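PDB 2DY1: elongation factor G from Thermus thermophilus, which binds GTP with a magnesium ion and probably acts as a translation elongation factor with GTPase activity. Local coordinates for residues Ser315-Val323 / Leu356-Lys367. Residues are numbered along the deposited sequence; the frame is centred on the assembly and turned at random.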
loop_
_atom_site.group_PDB
_atom_site.type_symbol
_atom_site.label_atom_id
_atom_site.label_comp_id
_atom_site.label_asym_id
_atom_site.label_seq_id
_atom_site.Cartn_x
_atom_site.Cartn_y
_atom_site.Cartn_z
ATOM N N SER A 315 11.036 12.500 -27.506
ATOM C CA SER A 315 10.782 13.188 -26.248
ATOM C C SER A 315 9.307 13.099 -25.882
ATOM O O SER A 315 8.445 12.960 -26.752
ATOM C CB SER A 315 11.145 14.680 -26.358
ATOM O OG SER A 315 12.537 14.877 -26.394
ATOM N N LEU A 316 9.025 13.192 -24.582
ATOM C CA LEU A 316 7.664 13.186 -24.071
ATOM C C LEU A 316 7.497 14.424 -23.201
ATOM O O LEU A 316 8.446 14.852 -22.543
ATOM C CB LEU A 316 7.425 11.951 -23.201
ATOM C CG LEU A 316 7.422 10.605 -23.918
ATOM C CD1 LEU A 316 7.499 9.463 -22.910
ATOM C CD2 LEU A 316 6.150 10.512 -24.753
ATOM N N GLN A 317 6.297 14.998 -23.207
ATOM C CA GLN A 317 6.010 16.155 -22.369
ATOM C C GLN A 317 5.696 15.621 -20.969
ATOM O O GLN A 317 5.279 14.483 -20.819
ATOM C CB GLN A 317 4.786 16.902 -22.909
ATOM C CG GLN A 317 4.492 18.187 -22.169
ATOM C CD GLN A 317 5.606 19.200 -22.319
ATOM O OE1 GLN A 317 5.679 19.912 -23.323
ATOM N NE2 GLN A 317 6.494 19.259 -21.331
ATOM N N SER A 318 5.903 16.446 -19.950
ATOM C CA SER A 318 5.598 16.051 -18.575
ATOM C C SER A 318 5.429 17.333 -17.803
ATOM O O SER A 318 5.781 18.413 -18.300
ATOM C CB SER A 318 6.732 15.253 -17.950
ATOM O OG SER A 318 7.738 16.098 -17.407
ATOM N N GLU A 319 4.916 17.225 -16.585
ATOM C CA GLU A 319 4.708 18.419 -15.775
ATOM C C GLU A 319 6.030 19.107 -15.446
ATOM O O GLU A 319 6.047 20.281 -15.070
ATOM C CB GLU A 319 3.969 18.061 -14.484
ATOM C CG GLU A 319 2.553 17.533 -14.694
ATOM C CD GLU A 319 1.578 18.594 -15.213
ATOM O OE1 GLU A 319 1.935 19.791 -15.223
ATOM O OE2 GLU A 319 0.448 18.221 -15.583
ATOM N N ALA A 320 7.135 18.382 -15.597
ATOM C CA ALA A 320 8.458 18.928 -15.305
ATOM C C ALA A 320 9.216 19.299 -16.572
ATOM O O ALA A 320 10.426 19.499 -16.537
ATOM C CB ALA A 320 9.270 17.929 -14.503
ATOM N N GLY A 321 8.503 19.386 -17.682
ATOM C CA GLY A 321 9.143 19.735 -18.936
ATOM C C GLY A 321 9.385 18.524 -19.811
ATOM O O GLY A 321 8.977 17.416 -19.470
ATOM N N GLN A 322 10.061 18.739 -20.933
ATOM C CA GLN A 322 10.356 17.667 -21.879
ATOM C C GLN A 322 11.293 16.618 -21.317
ATOM O O GLN A 322 12.288 16.931 -20.652
ATOM C CB GLN A 322 10.966 18.243 -23.162
ATOM C CG GLN A 322 10.006 19.078 -23.997
ATOM C CD GLN A 322 8.830 18.277 -24.528
ATOM O OE1 GLN A 322 9.001 17.290 -25.242
ATOM N NE2 GLN A 322 7.625 18.704 -24.183
ATOM N N VAL A 323 10.961 15.359 -21.583
ATOM C CA VAL A 323 11.758 14.230 -21.150
ATOM C C VAL A 323 12.305 13.572 -22.405
ATOM O O VAL A 323 11.553 12.926 -23.140
ATOM C CB VAL A 323 10.892 13.206 -20.385
ATOM C CG1 VAL A 323 11.714 11.964 -20.030
ATOM C CG2 VAL A 323 10.320 13.864 -19.142
ATOM N N LEU A 356 12.365 12.027 -12.574
ATOM C CA LEU A 356 11.112 11.322 -12.893
ATOM C C LEU A 356 10.626 10.579 -11.655
ATOM O O LEU A 356 11.319 9.701 -11.150
ATOM C CB LEU A 356 11.335 10.319 -14.029
ATOM C CG LEU A 356 11.723 10.922 -15.385
ATOM C CD1 LEU A 356 11.976 9.817 -16.415
ATOM C CD2 LEU A 356 10.605 11.857 -15.845
ATOM N N HIS A 357 9.426 10.921 -11.195
ATOM C CA HIS A 357 8.876 10.342 -9.975
ATOM C C HIS A 357 7.690 9.436 -10.189
ATOM O O HIS A 357 6.978 9.545 -11.193
ATOM C CB HIS A 357 8.482 11.483 -9.044
ATOM C CG HIS A 357 9.553 12.520 -8.886
ATOM N ND1 HIS A 357 10.770 12.256 -8.289
ATOM C CD2 HIS A 357 9.596 13.819 -9.270
ATOM C CE1 HIS A 357 11.514 13.349 -8.313
ATOM N NE2 HIS A 357 10.826 14.312 -8.902
ATOM N N ARG A 358 7.443 8.554 -9.223
ATOM C CA ARG A 358 6.312 7.649 -9.327
ATOM C C ARG A 358 5.027 8.458 -9.523
ATOM O O ARG A 358 4.813 9.459 -8.831
ATOM C CB ARG A 358 6.186 6.818 -8.044
ATOM C CG ARG A 358 5.089 5.741 -8.073
ATOM C CD ARG A 358 5.033 5.000 -6.719
ATOM N NE ARG A 358 4.109 3.859 -6.718
ATOM C CZ ARG A 358 2.779 3.940 -6.632
ATOM N NH1 ARG A 358 2.171 5.118 -6.534
ATOM N NH2 ARG A 358 2.048 2.826 -6.651
ATOM N N GLY A 359 4.190 8.019 -10.469
ATOM C CA GLY A 359 2.912 8.660 -10.717
ATOM C C GLY A 359 2.895 9.727 -11.797
ATOM O O GLY A 359 1.823 10.220 -12.184
ATOM N N MET A 360 4.072 10.082 -12.277
ATOM C CA MET A 360 4.218 11.114 -13.303
ATOM C C MET A 360 3.673 10.632 -14.648
ATOM O O MET A 360 4.005 9.540 -15.118
ATOM C CB MET A 360 5.703 11.451 -13.421
ATOM C CG MET A 360 6.046 12.738 -14.117
ATOM S SD MET A 360 7.795 13.028 -13.809
ATOM C CE MET A 360 7.786 13.376 -12.315
ATOM N N VAL A 361 2.841 11.462 -15.275
ATOM C CA VAL A 361 2.260 11.136 -16.572
ATOM C C VAL A 361 3.102 11.793 -17.664
ATOM O O VAL A 361 3.633 12.901 -17.483
ATOM C CB VAL A 361 0.807 11.650 -16.633
ATOM C CG1 VAL A 361 0.151 11.234 -17.962
ATOM C CG2 VAL A 361 0.010 11.080 -15.439
ATOM N N LEU A 362 3.277 11.088 -18.779
ATOM C CA LEU A 362 4.060 11.606 -19.896
ATOM C C LEU A 362 3.202 11.497 -21.146
ATOM O O LEU A 362 2.439 10.548 -21.309
ATOM C CB LEU A 362 5.342 10.790 -20.061
ATOM C CG LEU A 362 6.125 10.647 -18.754
ATOM C CD1 LEU A 362 7.015 9.416 -18.819
ATOM C CD2 LEU A 362 6.915 11.886 -18.501
ATOM N N TRP A 363 3.336 12.457 -22.052
ATOM C CA TRP A 363 2.488 12.413 -23.226
ATOM C C TRP A 363 3.050 13.231 -24.374
ATOM O O TRP A 363 4.027 13.947 -24.223
ATOM C CB TRP A 363 1.113 13.020 -22.874
ATOM C CG TRP A 363 1.170 14.521 -22.551
ATOM C CD1 TRP A 363 0.997 15.566 -23.430
ATOM C CD2 TRP A 363 1.471 15.122 -21.281
ATOM N NE1 TRP A 363 1.177 16.772 -22.784
ATOM C CE2 TRP A 363 1.466 16.530 -21.465
ATOM C CE3 TRP A 363 1.743 14.609 -20.006
ATOM C CZ2 TRP A 363 1.723 17.429 -20.419
ATOM C CZ3 TRP A 363 1.999 15.509 -18.958
ATOM C CH2 TRP A 363 1.986 16.901 -19.175
ATOM N N GLN A 364 2.377 13.108 -25.515
ATOM C CA GLN A 364 2.653 13.963 -26.664
ATOM C C GLN A 364 1.266 14.501 -27.020
ATOM O O GLN A 364 0.254 13.854 -26.752
ATOM C CB GLN A 364 3.260 13.203 -27.839
ATOM C CG GLN A 364 4.726 12.949 -27.638
ATOM C CD GLN A 364 5.375 12.349 -28.859
ATOM O OE1 GLN A 364 4.711 12.106 -29.871
ATOM N NE2 GLN A 364 6.675 12.106 -28.776
ATOM N N GLY A 365 1.214 15.704 -27.573
ATOM C CA GLY A 365 -0.076 16.269 -27.929
ATOM C C GLY A 365 -0.796 16.847 -26.723
ATOM O O GLY A 365 -0.164 17.351 -25.784
ATOM N N GLU A 366 -2.122 16.766 -26.748
ATOM C CA GLU A 366 -2.956 17.301 -25.670
ATOM C C GLU A 366 -2.741 16.514 -24.377
ATOM O O GLU A 366 -2.790 15.290 -24.377
ATOM C CB GLU A 366 -4.435 17.239 -26.086
ATOM C CG GLU A 366 -5.405 17.836 -25.094
ATOM C CD GLU A 366 -5.319 19.343 -24.982
ATOM O OE1 GLU A 366 -5.528 19.869 -23.867
ATOM O OE2 GLU A 366 -5.061 20.002 -26.005
ATOM N N LYS A 367 -2.510 17.227 -23.278
ATOM C CA LYS A 367 -2.289 16.570 -21.991
ATOM C C LYS A 367 -3.524 15.797 -21.555
ATOM O O LYS A 367 -4.655 16.236 -21.776
ATOM C CB LYS A 367 -1.922 17.599 -20.913
ATOM C CG LYS A 367 -1.456 16.959 -19.606
ATOM C CD LYS A 367 -1.011 17.983 -18.569
ATOM C CE LYS A 367 -2.183 18.620 -17.889
ATOM N NZ LYS A 367 -1.725 19.535 -16.820
HETATM O O HOH W 1 4.168 14.692 -15.574
#
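Q317 and W363 form a single antiparallel bridge, a hydrogen-bonded pair: Q317 N gives a bond to W363 O (2.7 Å), and W363 N returns one to Q317 O. A water links the segments further, accepting from E319 N and donating to V361 O. Beside the bridge, Q364 reaches back with its chain extended, and its NE2 meets S315 O at 2.8 Å, nearly in line with the carbonyl. The W363 indole, its CG lodged between backbone N and carbonyl carbon (chi1 66°), swings back over Q317 and S318; Q317 CB makes a CH-pi contact over one face, 3.8 Å from the five-membered-ring centroid, while K367 CG lies over the opposite face. With an alanine in place of W363, Q317 would probably lose the ring under its CB, and a gap would open toward K367. K367 NZ forms a salt bridge with E319 OE2 (2.8 Å), on its syn lone pair. Apolar contacts line the inner side: L316 and L362 cross at about a right angle, CD1 against CB, S318 CB presses tightly on L362 CD2 (3.4 Å), and V323 CG2 meets L356 CD2 tip to tip. Within the domain 2 beta barrel, backbone bonds thus set the register of two sheet-edge strands, flanked by buried leucines and a solvent-exposed salt bridge.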